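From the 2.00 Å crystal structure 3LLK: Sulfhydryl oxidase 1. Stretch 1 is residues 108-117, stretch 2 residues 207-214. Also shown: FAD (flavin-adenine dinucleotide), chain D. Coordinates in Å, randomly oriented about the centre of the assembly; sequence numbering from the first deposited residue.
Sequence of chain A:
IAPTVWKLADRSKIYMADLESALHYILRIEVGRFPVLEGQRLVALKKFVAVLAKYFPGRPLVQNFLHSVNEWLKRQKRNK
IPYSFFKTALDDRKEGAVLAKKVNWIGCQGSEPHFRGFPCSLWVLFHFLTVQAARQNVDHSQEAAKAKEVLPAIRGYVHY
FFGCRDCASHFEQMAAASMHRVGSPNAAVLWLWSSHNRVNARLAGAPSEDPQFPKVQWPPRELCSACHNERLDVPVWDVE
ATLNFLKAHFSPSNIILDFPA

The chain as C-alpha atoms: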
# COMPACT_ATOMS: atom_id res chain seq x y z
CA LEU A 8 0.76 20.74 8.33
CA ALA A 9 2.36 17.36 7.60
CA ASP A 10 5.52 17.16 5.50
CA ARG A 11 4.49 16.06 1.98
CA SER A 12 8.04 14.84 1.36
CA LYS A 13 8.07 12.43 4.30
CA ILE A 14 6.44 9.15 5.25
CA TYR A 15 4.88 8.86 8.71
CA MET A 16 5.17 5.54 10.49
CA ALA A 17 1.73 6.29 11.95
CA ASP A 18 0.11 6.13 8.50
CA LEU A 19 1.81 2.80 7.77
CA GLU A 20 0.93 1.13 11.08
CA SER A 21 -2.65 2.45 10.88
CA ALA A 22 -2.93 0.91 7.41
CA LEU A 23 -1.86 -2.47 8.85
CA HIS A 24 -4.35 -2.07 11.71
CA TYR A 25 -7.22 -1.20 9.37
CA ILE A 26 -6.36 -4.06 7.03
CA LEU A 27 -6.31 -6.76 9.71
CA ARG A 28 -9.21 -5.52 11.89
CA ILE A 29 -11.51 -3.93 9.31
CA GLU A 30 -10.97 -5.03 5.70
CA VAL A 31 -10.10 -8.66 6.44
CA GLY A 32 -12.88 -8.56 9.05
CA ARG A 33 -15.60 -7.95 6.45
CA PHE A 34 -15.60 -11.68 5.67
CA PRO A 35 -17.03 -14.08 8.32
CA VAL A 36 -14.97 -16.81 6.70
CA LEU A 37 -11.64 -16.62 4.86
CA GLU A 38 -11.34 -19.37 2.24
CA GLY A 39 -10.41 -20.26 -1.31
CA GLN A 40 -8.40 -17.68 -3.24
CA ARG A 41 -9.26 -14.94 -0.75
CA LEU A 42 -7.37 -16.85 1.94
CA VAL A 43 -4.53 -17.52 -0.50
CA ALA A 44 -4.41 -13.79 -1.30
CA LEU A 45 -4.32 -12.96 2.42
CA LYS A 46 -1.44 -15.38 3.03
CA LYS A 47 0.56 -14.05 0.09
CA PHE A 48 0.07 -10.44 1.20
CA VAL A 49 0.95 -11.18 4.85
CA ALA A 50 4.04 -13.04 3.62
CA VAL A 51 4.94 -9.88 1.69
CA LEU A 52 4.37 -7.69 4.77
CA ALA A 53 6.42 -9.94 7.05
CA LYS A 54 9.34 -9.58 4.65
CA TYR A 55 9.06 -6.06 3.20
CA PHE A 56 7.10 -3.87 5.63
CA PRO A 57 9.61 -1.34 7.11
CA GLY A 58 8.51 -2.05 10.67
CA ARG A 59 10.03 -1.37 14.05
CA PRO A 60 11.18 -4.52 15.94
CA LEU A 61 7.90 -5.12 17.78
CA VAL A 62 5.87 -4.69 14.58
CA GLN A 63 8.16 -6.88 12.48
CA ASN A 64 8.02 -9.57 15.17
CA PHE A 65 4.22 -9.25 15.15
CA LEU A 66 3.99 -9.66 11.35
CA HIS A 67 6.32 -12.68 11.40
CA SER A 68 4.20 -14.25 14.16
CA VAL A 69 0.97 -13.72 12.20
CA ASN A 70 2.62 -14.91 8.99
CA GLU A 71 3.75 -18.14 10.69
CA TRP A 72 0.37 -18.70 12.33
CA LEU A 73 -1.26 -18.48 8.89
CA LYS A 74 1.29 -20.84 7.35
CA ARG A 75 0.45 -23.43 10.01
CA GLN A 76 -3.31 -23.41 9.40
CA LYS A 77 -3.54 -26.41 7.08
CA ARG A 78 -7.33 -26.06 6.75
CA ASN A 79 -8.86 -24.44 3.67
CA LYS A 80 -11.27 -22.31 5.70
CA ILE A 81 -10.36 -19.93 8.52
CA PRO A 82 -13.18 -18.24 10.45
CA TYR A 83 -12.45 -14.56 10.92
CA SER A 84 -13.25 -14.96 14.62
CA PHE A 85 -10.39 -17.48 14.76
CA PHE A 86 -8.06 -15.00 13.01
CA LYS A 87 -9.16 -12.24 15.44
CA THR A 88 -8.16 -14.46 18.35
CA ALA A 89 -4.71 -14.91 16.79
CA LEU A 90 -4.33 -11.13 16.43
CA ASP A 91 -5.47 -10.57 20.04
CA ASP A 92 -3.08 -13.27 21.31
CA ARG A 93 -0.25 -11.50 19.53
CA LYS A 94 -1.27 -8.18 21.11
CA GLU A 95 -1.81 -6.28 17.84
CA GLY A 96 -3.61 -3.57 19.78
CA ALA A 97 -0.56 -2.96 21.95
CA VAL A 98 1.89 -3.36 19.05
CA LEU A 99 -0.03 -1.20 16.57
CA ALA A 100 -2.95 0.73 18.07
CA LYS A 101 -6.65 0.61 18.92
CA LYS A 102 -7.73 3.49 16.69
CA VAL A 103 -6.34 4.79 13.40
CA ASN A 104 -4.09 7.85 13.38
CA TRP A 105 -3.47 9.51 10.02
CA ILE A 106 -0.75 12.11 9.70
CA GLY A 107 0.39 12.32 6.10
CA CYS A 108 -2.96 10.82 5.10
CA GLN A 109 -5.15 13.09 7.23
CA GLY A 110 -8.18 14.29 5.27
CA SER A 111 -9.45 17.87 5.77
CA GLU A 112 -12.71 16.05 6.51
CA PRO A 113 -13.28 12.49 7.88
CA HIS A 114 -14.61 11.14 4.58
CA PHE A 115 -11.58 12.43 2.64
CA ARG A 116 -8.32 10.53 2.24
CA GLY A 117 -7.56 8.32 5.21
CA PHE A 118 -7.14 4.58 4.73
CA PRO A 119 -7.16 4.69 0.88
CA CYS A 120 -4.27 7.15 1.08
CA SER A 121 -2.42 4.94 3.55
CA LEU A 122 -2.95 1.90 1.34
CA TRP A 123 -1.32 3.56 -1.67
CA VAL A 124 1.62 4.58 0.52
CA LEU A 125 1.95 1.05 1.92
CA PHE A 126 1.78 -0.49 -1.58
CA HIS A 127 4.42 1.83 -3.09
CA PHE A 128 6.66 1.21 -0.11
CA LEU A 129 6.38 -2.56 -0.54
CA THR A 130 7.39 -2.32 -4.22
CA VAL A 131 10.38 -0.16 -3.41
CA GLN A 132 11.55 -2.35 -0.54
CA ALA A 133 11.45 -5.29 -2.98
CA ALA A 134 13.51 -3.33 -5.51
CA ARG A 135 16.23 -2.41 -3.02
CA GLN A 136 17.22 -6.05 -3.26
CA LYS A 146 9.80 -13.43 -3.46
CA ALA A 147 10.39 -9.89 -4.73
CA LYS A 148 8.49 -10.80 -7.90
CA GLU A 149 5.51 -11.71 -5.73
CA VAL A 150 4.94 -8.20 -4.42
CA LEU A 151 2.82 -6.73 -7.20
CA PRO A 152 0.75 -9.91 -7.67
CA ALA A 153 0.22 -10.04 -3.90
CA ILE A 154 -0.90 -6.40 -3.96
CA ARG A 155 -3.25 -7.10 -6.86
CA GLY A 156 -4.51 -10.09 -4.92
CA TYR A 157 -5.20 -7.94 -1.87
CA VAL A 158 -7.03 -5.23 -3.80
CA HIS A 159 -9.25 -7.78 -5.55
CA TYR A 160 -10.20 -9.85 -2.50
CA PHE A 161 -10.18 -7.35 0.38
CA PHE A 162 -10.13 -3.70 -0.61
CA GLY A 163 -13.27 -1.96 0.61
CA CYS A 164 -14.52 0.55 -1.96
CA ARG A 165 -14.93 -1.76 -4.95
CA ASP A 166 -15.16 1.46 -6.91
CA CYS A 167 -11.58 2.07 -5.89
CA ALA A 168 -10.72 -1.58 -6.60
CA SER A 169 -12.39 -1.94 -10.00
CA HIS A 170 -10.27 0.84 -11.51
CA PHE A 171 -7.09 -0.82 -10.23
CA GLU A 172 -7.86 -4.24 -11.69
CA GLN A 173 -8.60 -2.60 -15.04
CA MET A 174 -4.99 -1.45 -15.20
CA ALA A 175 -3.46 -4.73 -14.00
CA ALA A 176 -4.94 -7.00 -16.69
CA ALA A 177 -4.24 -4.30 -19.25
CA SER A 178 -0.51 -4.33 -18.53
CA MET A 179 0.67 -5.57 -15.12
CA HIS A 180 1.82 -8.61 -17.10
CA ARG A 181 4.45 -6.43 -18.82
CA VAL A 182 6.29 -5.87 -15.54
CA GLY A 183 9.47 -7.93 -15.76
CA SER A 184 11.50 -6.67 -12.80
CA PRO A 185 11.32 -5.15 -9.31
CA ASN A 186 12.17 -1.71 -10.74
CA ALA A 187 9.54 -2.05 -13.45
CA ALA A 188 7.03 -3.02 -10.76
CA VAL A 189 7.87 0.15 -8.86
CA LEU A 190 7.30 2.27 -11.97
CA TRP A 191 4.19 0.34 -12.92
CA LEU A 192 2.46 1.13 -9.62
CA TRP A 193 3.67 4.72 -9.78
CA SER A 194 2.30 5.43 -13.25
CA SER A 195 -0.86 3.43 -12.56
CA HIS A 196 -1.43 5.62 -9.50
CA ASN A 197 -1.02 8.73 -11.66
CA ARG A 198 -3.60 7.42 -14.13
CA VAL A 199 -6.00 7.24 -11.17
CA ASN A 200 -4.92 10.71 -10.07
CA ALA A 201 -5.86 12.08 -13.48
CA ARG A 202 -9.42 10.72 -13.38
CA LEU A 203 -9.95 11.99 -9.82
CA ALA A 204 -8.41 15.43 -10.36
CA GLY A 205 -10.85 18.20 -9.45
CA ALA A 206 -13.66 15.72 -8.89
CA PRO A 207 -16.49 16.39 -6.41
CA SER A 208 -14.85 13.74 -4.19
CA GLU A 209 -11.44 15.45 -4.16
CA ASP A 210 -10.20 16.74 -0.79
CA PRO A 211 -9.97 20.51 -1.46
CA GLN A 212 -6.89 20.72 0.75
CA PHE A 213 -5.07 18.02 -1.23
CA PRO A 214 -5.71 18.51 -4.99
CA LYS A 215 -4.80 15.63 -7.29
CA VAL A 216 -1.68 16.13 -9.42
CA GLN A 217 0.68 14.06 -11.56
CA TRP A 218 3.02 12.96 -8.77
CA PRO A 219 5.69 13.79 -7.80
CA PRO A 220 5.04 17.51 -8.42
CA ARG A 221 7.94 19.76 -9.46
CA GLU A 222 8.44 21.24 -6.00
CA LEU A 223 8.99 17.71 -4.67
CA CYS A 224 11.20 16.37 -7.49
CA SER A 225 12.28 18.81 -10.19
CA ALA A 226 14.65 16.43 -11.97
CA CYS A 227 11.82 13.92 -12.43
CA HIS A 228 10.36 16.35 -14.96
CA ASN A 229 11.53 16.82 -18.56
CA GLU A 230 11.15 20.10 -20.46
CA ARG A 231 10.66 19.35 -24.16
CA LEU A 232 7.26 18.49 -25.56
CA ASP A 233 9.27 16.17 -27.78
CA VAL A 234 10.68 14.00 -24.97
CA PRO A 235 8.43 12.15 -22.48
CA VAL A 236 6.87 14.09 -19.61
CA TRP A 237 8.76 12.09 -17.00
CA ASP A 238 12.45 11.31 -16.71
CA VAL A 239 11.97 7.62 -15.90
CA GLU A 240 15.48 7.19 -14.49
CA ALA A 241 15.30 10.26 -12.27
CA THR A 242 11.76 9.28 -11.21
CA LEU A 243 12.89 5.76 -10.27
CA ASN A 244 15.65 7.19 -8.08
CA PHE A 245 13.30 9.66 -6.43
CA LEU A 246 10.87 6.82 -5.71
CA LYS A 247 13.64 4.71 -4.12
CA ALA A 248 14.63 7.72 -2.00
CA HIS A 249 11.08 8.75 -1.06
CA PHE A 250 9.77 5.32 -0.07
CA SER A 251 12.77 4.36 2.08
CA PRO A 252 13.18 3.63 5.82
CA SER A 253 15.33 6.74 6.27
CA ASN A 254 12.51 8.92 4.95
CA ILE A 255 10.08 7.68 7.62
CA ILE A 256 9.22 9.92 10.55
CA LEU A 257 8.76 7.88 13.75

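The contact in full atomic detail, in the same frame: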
# COMPACT_ATOMS: atom_id res chain seq x y z
N CYS A 108 -1.75 11.22 5.81
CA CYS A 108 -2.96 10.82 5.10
C CYS A 108 -4.24 11.39 5.73
O CYS A 108 -5.35 10.92 5.47
CB CYS A 108 -3.03 9.29 5.06
SG CYS A 108 -2.01 8.53 3.75
N GLN A 109 -4.06 12.42 6.54
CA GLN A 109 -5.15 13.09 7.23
C GLN A 109 -6.03 13.89 6.27
O GLN A 109 -5.56 14.83 5.64
CB GLN A 109 -4.56 14.02 8.29
CG GLN A 109 -5.56 14.88 9.04
CD GLN A 109 -6.48 14.06 9.90
OE1 GLN A 109 -7.43 13.45 9.41
NE2 GLN A 109 -6.20 14.03 11.21
N GLY A 110 -7.30 13.54 6.15
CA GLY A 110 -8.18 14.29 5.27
C GLY A 110 -8.65 15.57 5.95
O GLY A 110 -8.71 15.61 7.18
N SER A 111 -8.97 16.61 5.18
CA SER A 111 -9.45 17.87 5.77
C SER A 111 -10.83 17.62 6.38
O SER A 111 -11.34 18.42 7.15
CB SER A 111 -9.53 18.98 4.71
OG SER A 111 -10.45 18.67 3.67
N GLU A 112 -11.42 16.49 6.00
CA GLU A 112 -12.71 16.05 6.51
C GLU A 112 -12.61 14.52 6.62
O GLU A 112 -11.96 13.87 5.80
CB GLU A 112 -13.85 16.44 5.57
CG GLU A 112 -14.19 17.92 5.59
CD GLU A 112 -15.44 18.24 4.78
OE1 GLU A 112 -16.55 17.83 5.19
OE2 GLU A 112 -15.31 18.89 3.73
N PRO A 113 -13.27 13.93 7.63
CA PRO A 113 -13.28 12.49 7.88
C PRO A 113 -13.47 11.59 6.66
O PRO A 113 -12.81 10.55 6.55
CB PRO A 113 -14.40 12.33 8.90
CG PRO A 113 -14.26 13.60 9.71
CD PRO A 113 -14.10 14.64 8.63
N HIS A 114 -14.37 11.96 5.76
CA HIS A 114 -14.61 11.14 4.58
C HIS A 114 -13.54 11.27 3.48
O HIS A 114 -13.54 10.51 2.52
CB HIS A 114 -16.00 11.44 3.99
CG HIS A 114 -16.23 12.88 3.68
ND1 HIS A 114 -16.60 13.80 4.63
CD2 HIS A 114 -16.12 13.57 2.52
CE1 HIS A 114 -16.72 14.99 4.07
NE2 HIS A 114 -16.43 14.88 2.79
N PHE A 115 -12.64 12.24 3.63
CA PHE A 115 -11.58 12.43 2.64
C PHE A 115 -10.32 11.67 3.03
O PHE A 115 -10.03 11.50 4.22
CB PHE A 115 -11.20 13.92 2.50
CG PHE A 115 -12.22 14.76 1.79
CD1 PHE A 115 -12.51 16.05 2.25
CD2 PHE A 115 -12.87 14.29 0.66
CE1 PHE A 115 -13.44 16.85 1.59
CE2 PHE A 115 -13.80 15.09 -0.01
CZ PHE A 115 -14.08 16.37 0.45
N ARG A 116 -9.58 11.22 2.03
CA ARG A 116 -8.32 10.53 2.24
C ARG A 116 -8.42 9.39 3.25
O ARG A 116 -9.28 8.52 3.14
CB ARG A 116 -7.28 11.56 2.68
CG ARG A 116 -7.31 12.83 1.81
CD ARG A 116 -6.19 13.80 2.16
NE ARG A 116 -4.91 13.36 1.61
CZ ARG A 116 -3.74 13.48 2.24
NH1 ARG A 116 -3.69 14.04 3.44
NH2 ARG A 116 -2.63 13.04 1.66
N GLY A 117 -7.52 9.38 4.22
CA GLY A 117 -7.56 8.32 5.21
C GLY A 117 -6.96 7.00 4.76
O GLY A 117 -5.91 6.96 4.12
N PRO A 207 -15.72 16.02 -7.60
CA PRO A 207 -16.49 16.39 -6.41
C PRO A 207 -16.01 15.68 -5.15
O PRO A 207 -16.20 16.18 -4.04
CB PRO A 207 -17.91 16.00 -6.80
CG PRO A 207 -17.93 16.33 -8.28
CD PRO A 207 -16.61 15.75 -8.75
N SER A 208 -15.36 14.53 -5.32
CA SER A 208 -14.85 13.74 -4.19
C SER A 208 -13.41 14.07 -3.78
O SER A 208 -12.85 13.45 -2.87
CB SER A 208 -14.93 12.25 -4.53
OG SER A 208 -14.10 11.95 -5.65
N GLU A 209 -12.81 15.05 -4.44
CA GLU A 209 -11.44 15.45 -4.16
C GLU A 209 -11.33 16.31 -2.90
O GLU A 209 -12.09 17.26 -2.72
CB GLU A 209 -10.89 16.23 -5.36
CG GLU A 209 -9.46 16.70 -5.23
CD GLU A 209 -9.05 17.54 -6.43
OE1 GLU A 209 -9.60 18.66 -6.58
OE2 GLU A 209 -8.20 17.08 -7.22
N ASP A 210 -10.41 15.96 -2.01
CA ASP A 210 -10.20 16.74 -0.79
C ASP A 210 -9.66 18.09 -1.26
O ASP A 210 -8.57 18.17 -1.83
CB ASP A 210 -9.18 16.03 0.12
CG ASP A 210 -9.09 16.65 1.50
OD1 ASP A 210 -8.77 15.91 2.46
OD2 ASP A 210 -9.33 17.87 1.64
N PRO A 211 -10.41 19.18 -1.03
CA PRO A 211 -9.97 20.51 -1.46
C PRO A 211 -8.57 20.89 -0.99
O PRO A 211 -7.83 21.60 -1.68
CB PRO A 211 -11.03 21.43 -0.88
CG PRO A 211 -12.27 20.58 -0.91
CD PRO A 211 -11.73 19.26 -0.38
N GLN A 212 -8.19 20.40 0.19
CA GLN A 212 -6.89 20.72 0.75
C GLN A 212 -5.74 19.89 0.16
O GLN A 212 -4.58 20.18 0.41
CB GLN A 212 -6.93 20.55 2.27
CG GLN A 212 -6.52 21.80 3.04
CD GLN A 212 -7.07 23.08 2.44
OE1 GLN A 212 -8.27 23.23 2.24
NE2 GLN A 212 -6.18 24.02 2.14
N PHE A 213 -6.08 18.87 -0.62
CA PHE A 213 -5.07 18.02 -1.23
C PHE A 213 -5.45 17.68 -2.67
O PHE A 213 -5.83 16.55 -2.98
CB PHE A 213 -4.92 16.74 -0.40
CG PHE A 213 -4.41 16.99 0.99
CD1 PHE A 213 -3.04 17.09 1.23
CD2 PHE A 213 -5.29 17.17 2.04
CE1 PHE A 213 -2.55 17.38 2.50
CE2 PHE A 213 -4.81 17.45 3.33
CZ PHE A 213 -3.44 17.56 3.55
N PRO A 214 -5.37 18.67 -3.57
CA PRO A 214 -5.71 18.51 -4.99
C PRO A 214 -4.87 17.43 -5.67
O PRO A 214 -3.68 17.30 -5.39
CB PRO A 214 -5.41 19.89 -5.58
CG PRO A 214 -5.55 20.81 -4.41
CD PRO A 214 -4.90 20.05 -3.30
PA FAD D . -3.65 9.27 -2.60
O1A FAD D . -4.30 8.34 -1.64
O2A FAD D . -3.88 9.22 -4.07
O5B FAD D . -2.09 9.27 -2.40
C5B FAD D . -1.40 8.88 -1.22
C4B FAD D . -0.16 9.73 -1.28
O4B FAD D . 0.80 8.93 -2.03
C3B FAD D . -0.04 11.23 -1.62
O3B FAD D . -0.36 12.14 -0.57
C2B FAD D . 1.32 11.26 -2.15
O2B FAD D . 2.33 11.48 -1.20
C1B FAD D . 1.57 9.88 -2.78
N9A FAD D . 1.31 9.69 -4.18
C8A FAD D . 0.44 10.32 -5.10
N7A FAD D . 0.50 9.91 -6.32
C5A FAD D . 1.49 8.94 -6.25
C6A FAD D . 2.04 8.15 -7.27
N6A FAD D . 1.69 8.26 -8.56
N1A FAD D . 3.05 7.25 -6.98
C2A FAD D . 3.60 7.13 -5.74
N3A FAD D . 3.05 7.91 -4.71
C4A FAD D . 1.98 8.81 -5.03
N1 FAD D . -11.13 6.48 -5.43
C2 FAD D . -12.19 6.85 -6.23
O2 FAD D . -12.90 7.78 -5.82
N3 FAD D . -12.24 6.08 -7.39
C4 FAD D . -11.36 5.04 -7.79
O4 FAD D . -11.58 4.41 -8.88
C4X FAD D . -10.33 4.75 -6.92
N5 FAD D . -9.46 3.65 -7.18
C5X FAD D . -8.45 3.21 -6.28
C6 FAD D . -7.73 2.04 -6.60
C7 FAD D . -6.71 1.62 -5.71
C7M FAD D . -5.97 0.34 -6.12
C8 FAD D . -6.40 2.36 -4.52
C8M FAD D . -5.34 2.10 -3.47
C9 FAD D . -7.16 3.49 -4.22
C9A FAD D . -8.24 3.96 -5.02
N10 FAD D . -9.15 5.13 -4.92
C10 FAD D . -10.21 5.49 -5.71
C1' FAD D . -8.81 6.08 -3.91
C2' FAD D . -7.89 7.21 -4.27
O2' FAD D . -6.85 6.76 -5.17
C3' FAD D . -7.22 7.95 -3.15
O3' FAD D . -6.52 7.04 -2.31
C4' FAD D . -8.00 8.94 -2.31
O4' FAD D . -8.90 9.73 -3.15
C5' FAD D . -7.27 9.81 -1.38
O5' FAD D . -6.45 10.67 -2.18
P FAD D . -5.24 11.49 -1.65
O1P FAD D . -5.37 12.76 -2.38
O2P FAD D . -5.22 11.61 -0.17
O3P FAD D . -3.88 10.76 -2.09

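Two irregular loops, distant in sequence, are joined by a small, mixed contact in which one buried carboxylate, that of Asp-210, ties down the backbone and side chain of Ser-111 while two aromatic rings pack against the facing loop. Neither stretch forms a regular helix or strand, but each contains a type I turn, Glu-112 to Phe-115 in the first and Asp-210 to Phe-213 in the second, closed by the backbone hydrogen bonds Phe-115 N to Glu-112 O (2.8 Å) and Phe-213 N to Asp-210 O (2.9 Å). The loops approach most nearly where Phe-115 lies by Asp-210 and Ser-111 by Gln-212, and together they bury 376 Å².

Asp-210 uses both carboxylate oxygens. OD1 accepts a nearly linear hydrogen bond from Ser-111 N (2.8 Å), and OD2 accepts a very short one from Ser-111 OG (2.5 Å). OD2 also receives Gln-212 N (3.1 Å), so the same group that crosses to the first loop braces the start of its own turn.

The ring of Phe-115 lies against this segment, with Asp-210 CA over its face, 3.7 Å from the ring centroid in a CH-pi contact. Its CE1 meets Pro-211 CD at 3.6 Å, adding an apolar contact, and its CE2 lies 3.4 Å from Ser-208 O.

On Phe-213, the guanidinium of Arg-116 lies flat, its plane tilted 17° from the ring. Arg-116 CZ stands 3.8 Å from the Phe-213 ring centroid, placing positive charge over the pi face as a cation-pi interaction. Stacking leaves the guanidinium edge free for hydrogen bonding: Arg-116 NH1 donates to Gln-109 O (3.0 Å) within its own loop, and Arg-116 NE donates to FAD O2P (2.5 Å), neutralising phosphate charge. The arginine thus links both loops to the cofactor of this flavin-dependent oxidase.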